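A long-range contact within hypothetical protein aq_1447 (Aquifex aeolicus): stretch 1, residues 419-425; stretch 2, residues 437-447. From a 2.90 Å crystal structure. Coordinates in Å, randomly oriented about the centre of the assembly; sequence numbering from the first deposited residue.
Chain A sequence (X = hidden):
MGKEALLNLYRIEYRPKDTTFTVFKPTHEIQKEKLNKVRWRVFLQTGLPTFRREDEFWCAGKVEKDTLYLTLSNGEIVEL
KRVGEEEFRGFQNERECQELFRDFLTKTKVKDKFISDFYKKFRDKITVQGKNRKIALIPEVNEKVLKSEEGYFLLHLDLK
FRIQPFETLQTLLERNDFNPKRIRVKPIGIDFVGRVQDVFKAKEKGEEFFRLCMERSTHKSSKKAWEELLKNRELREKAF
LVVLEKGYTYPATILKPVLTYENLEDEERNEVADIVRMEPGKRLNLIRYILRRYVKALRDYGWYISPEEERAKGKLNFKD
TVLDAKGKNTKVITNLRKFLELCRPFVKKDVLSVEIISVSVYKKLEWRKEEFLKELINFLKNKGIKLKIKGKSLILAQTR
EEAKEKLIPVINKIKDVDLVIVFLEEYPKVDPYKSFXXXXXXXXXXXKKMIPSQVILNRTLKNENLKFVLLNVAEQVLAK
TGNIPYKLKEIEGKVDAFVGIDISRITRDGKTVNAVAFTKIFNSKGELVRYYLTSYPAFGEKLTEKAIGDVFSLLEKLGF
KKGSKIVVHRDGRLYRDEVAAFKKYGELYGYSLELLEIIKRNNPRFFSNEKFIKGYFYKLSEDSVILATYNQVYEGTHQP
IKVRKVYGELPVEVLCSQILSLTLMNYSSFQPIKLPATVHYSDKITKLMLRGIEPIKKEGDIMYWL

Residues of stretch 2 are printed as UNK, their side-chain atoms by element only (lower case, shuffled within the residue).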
# COMPACT_ATOMS: atom_id res chain seq x y z
N LEU A 419 -13.96 24.73 -9.44
CA LEU A 419 -14.62 23.60 -8.76
C LEU A 419 -15.69 23.01 -9.69
O LEU A 419 -16.05 23.61 -10.71
CB LEU A 419 -15.27 24.04 -7.44
CG LEU A 419 -16.02 23.02 -6.57
CD1 LEU A 419 -15.14 21.89 -6.07
CD2 LEU A 419 -16.61 23.74 -5.41
N VAL A 420 -16.13 21.80 -9.38
CA VAL A 420 -17.16 21.14 -10.17
C VAL A 420 -18.08 20.46 -9.15
O VAL A 420 -17.61 19.62 -8.36
CB VAL A 420 -16.53 20.06 -11.13
CG1 VAL A 420 -17.61 19.22 -11.81
CG2 VAL A 420 -15.69 20.70 -12.21
N ILE A 421 -19.36 20.80 -9.14
CA ILE A 421 -20.23 20.14 -8.18
C ILE A 421 -21.13 19.15 -8.89
O ILE A 421 -21.88 19.53 -9.78
CB ILE A 421 -21.04 21.14 -7.33
CG1 ILE A 421 -20.11 22.18 -6.68
CG2 ILE A 421 -21.83 20.38 -6.25
CD1 ILE A 421 -20.76 23.17 -5.69
N VAL A 422 -21.04 17.88 -8.50
CA VAL A 422 -21.85 16.83 -9.11
C VAL A 422 -22.83 16.18 -8.16
O VAL A 422 -22.45 15.65 -7.11
CB VAL A 422 -20.95 15.68 -9.71
CG1 VAL A 422 -21.81 14.64 -10.50
CG2 VAL A 422 -19.85 16.25 -10.61
N PHE A 423 -24.10 16.16 -8.58
CA PHE A 423 -25.18 15.53 -7.82
C PHE A 423 -25.51 14.20 -8.51
O PHE A 423 -26.06 14.21 -9.62
CB PHE A 423 -26.43 16.40 -7.79
CG PHE A 423 -26.28 17.69 -7.08
CD1 PHE A 423 -26.10 18.88 -7.82
CD2 PHE A 423 -26.42 17.77 -5.68
CE1 PHE A 423 -26.09 20.16 -7.17
CE2 PHE A 423 -26.40 19.03 -5.00
CZ PHE A 423 -26.23 20.23 -5.76
N LEU A 424 -25.18 13.07 -7.87
CA LEU A 424 -25.47 11.75 -8.45
C LEU A 424 -26.71 11.11 -7.86
O LEU A 424 -26.97 11.28 -6.68
CB LEU A 424 -24.30 10.80 -8.26
CG LEU A 424 -22.93 11.08 -8.87
CD1 LEU A 424 -22.05 9.95 -8.40
CD2 LEU A 424 -22.96 11.12 -10.39
N GLU A 425 -27.45 10.34 -8.67
CA GLU A 425 -28.65 9.66 -8.20
C GLU A 425 -28.33 8.38 -7.46
O GLU A 425 -27.55 7.58 -7.96
CB GLU A 425 -29.61 9.37 -9.35
CG GLU A 425 -31.04 8.95 -8.89
CD GLU A 425 -31.85 10.06 -8.20
OE1 GLU A 425 -31.72 11.26 -8.55
OE2 GLU A 425 -32.65 9.73 -7.31
N UNK A 437 -19.26 2.84 -8.07
CA UNK A 437 -18.27 2.98 -9.17
C UNK A 437 -18.52 4.31 -9.86
O UNK A 437 -17.67 4.81 -10.59
c UNK A 437 -16.90 0.09 -9.15
c UNK A 437 -18.39 1.85 -10.20
c UNK A 437 -18.40 -0.48 -11.06
c UNK A 437 -18.25 0.37 -9.81
N UNK A 438 -19.71 4.85 -9.58
CA UNK A 438 -20.20 6.13 -10.07
C UNK A 438 -19.35 7.28 -9.49
O UNK A 438 -18.71 8.00 -10.27
c UNK A 438 -22.73 5.55 -10.54
c UNK A 438 -21.68 6.29 -9.70
c UNK A 438 -22.79 6.16 -11.94
c UNK A 438 -24.09 5.61 -9.87
N UNK A 439 -19.27 7.38 -8.14
CA UNK A 439 -18.47 8.40 -7.42
C UNK A 439 -17.05 8.29 -7.96
O UNK A 439 -16.53 9.24 -8.55
o UNK A 439 -14.99 11.34 -2.46
c UNK A 439 -17.23 10.86 -3.31
c UNK A 439 -18.49 8.13 -5.88
c UNK A 439 -18.09 10.06 -4.18
c UNK A 439 -16.17 8.74 -4.84
c UNK A 439 -17.57 8.99 -4.95
c UNK A 439 -15.31 9.53 -4.00
c UNK A 439 -15.84 10.58 -3.24
N UNK A 440 -16.52 7.06 -7.86
CA UNK A 440 -15.17 6.67 -8.28
C UNK A 440 -14.76 7.07 -9.70
O UNK A 440 -13.70 7.66 -9.91
c UNK A 440 -14.97 5.14 -8.09
c UNK A 440 -15.00 4.68 -6.61
o UNK A 440 -14.96 5.51 -5.68
o UNK A 440 -15.05 3.45 -6.37
N UNK A 441 -15.60 6.77 -10.68
CA UNK A 441 -15.34 7.13 -12.07
C UNK A 441 -15.20 8.65 -12.21
O UNK A 441 -14.16 9.13 -12.67
c UNK A 441 -16.52 7.20 -14.39
c UNK A 441 -16.51 8.57 -16.89
c UNK A 441 -17.54 8.81 -15.97
c UNK A 441 -17.54 8.12 -14.72
c UNK A 441 -15.49 7.65 -16.57
c UNK A 441 -16.46 6.57 -13.00
c UNK A 441 -15.50 6.97 -15.32
N UNK A 442 -16.21 9.38 -11.75
CA UNK A 442 -16.28 10.83 -11.84
C UNK A 442 -15.12 11.59 -11.23
O UNK A 442 -14.61 12.54 -11.84
c UNK A 442 -18.77 10.58 -11.71
c UNK A 442 -17.59 11.37 -11.23
c UNK A 442 -17.79 12.85 -11.58
N UNK A 443 -14.70 11.18 -10.04
CA UNK A 443 -13.60 11.82 -9.34
C UNK A 443 -12.27 11.64 -10.06
O UNK A 443 -11.53 12.62 -10.20
n UNK A 443 -13.19 14.64 -4.30
c UNK A 443 -13.49 11.34 -7.89
c UNK A 443 -13.81 13.38 -6.34
c UNK A 443 -14.39 12.07 -6.87
c UNK A 443 -13.48 13.30 -4.86
N UNK A 444 -12.03 10.43 -10.59
CA UNK A 444 -10.79 10.08 -11.31
C UNK A 444 -10.56 10.95 -12.53
O UNK A 444 -9.45 11.44 -12.76
n UNK A 444 -11.24 3.65 -12.42
c UNK A 444 -11.60 4.79 -13.00
c UNK A 444 -10.62 7.57 -10.69
n UNK A 444 -12.29 4.77 -14.13
c UNK A 444 -10.43 6.17 -11.29
c UNK A 444 -10.78 8.62 -11.77
n UNK A 444 -11.24 5.97 -12.49
N UNK A 445 -11.63 11.20 -13.27
CA UNK A 445 -11.57 12.01 -14.48
C UNK A 445 -11.29 13.48 -14.23
O UNK A 445 -10.56 14.13 -14.99
c UNK A 445 -12.87 11.85 -15.25
o UNK A 445 -12.44 10.75 -17.90
c UNK A 445 -13.16 10.42 -15.64
c UNK A 445 -12.44 9.98 -16.91
o UNK A 445 -11.90 8.84 -16.93
N UNK A 446 -11.89 13.99 -13.14
CA UNK A 446 -11.71 15.37 -12.74
C UNK A 446 -10.42 15.57 -11.99
O UNK A 446 -9.97 16.70 -11.80
c UNK A 446 -12.88 15.85 -11.94
c UNK A 446 -14.09 16.05 -12.85
c UNK A 446 -13.87 17.20 -13.83
c UNK A 446 -15.30 16.33 -11.97
N UNK A 447 -9.82 14.43 -11.63
CA UNK A 447 -8.53 14.39 -10.96
C UNK A 447 -7.47 14.50 -12.04
O UNK A 447 -6.45 15.18 -11.86
c UNK A 447 -8.04 11.48 -8.37
c UNK A 447 -8.21 12.96 -8.73
c UNK A 447 -7.03 13.80 -8.20
c UNK A 447 -8.33 13.06 -10.25

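Position 437 carries four side-chain carbons, forked at the second, and reaches nothing on stretch 1; the fork past CB makes it Leu-437, an exposed, poorly ordered residue whose O nevertheless accepts a hydrogen bond from the backbone N of position 441, 2.9 Å away. Position 438 has the same four carbons and fork, but its CA-to-CB bond points toward the strand, and its CB lies 3.9 Å from CD1 of Leu-424. It is Leu-438, whose CD1 also comes within 4.4 Å of Glu-425 O, an apolar side chain covering the end of the contact.

At 439 one carbon leads to a six-carbon ring bearing an oxygen, which identifies Tyr-439. CB points sideways and the ring leads away, so the approach is made by the backbone: N sits 3.8 Å from CD1 of Leu-424. Position 440 shows two carbons, the second carrying two oxygens: Asp-440, exposed and out of reach, as suits a carboxylate. Position 441 has one carbon and a six-carbon ring without a heteroatom. This is Phe-441, partly exposed and off the face that meets the strand, where a bulky ring does not bear on the contact.

Three carbons, branched at the first, mark 442 as Val-442. It is buried and points toward the strand; its CG1 meets CG2 of Val-422 at 4.1 Å, and its CG2 lies 4.4 Å from CD2 of Leu-424. Branched at CB, the side chain presents methyls to both strand residues.

Position 443 has four carbons in a row ending in nitrogen, hence Lys-443; the residue is buried, and its NZ is hydrogen-bonded elsewhere in the structure, as a buried amine requires. At 444, three carbons lead to a nitrogen and a carbon with two more nitrogens, a guanidinium: Arg-444, exposed and far from the strand. Position 445, three carbons with two oxygens on the third, is Glu-445, partly exposed, its carboxylate kept clear of the apolar contact.

Position 446 again has four carbons forked at the second and points toward the strand. It is Leu-446, buried, with CD1 3.7 Å from CG1 of Val-420. Position 447 has the same make-up but does not touch stretch 1: Leu-447, whose apolar side chain suits a buried site away from the strand.

The contact is apolar packing, with no hydrogen bond across it. Alternation in the strand turns Val-420, Val-422 and Leu-424 toward the helix, while the helical repeat brings Leu-438, Val-442 and Leu-446 to one face at intervals of four. Because the elements run nearly antiparallel, at 160°, Val-420 meets Leu-446, Val-422 meets Val-442, and Leu-424 spans Leu-438 to Val-442.

Stretch 2, residues 437-447: LLYDFVKRELL
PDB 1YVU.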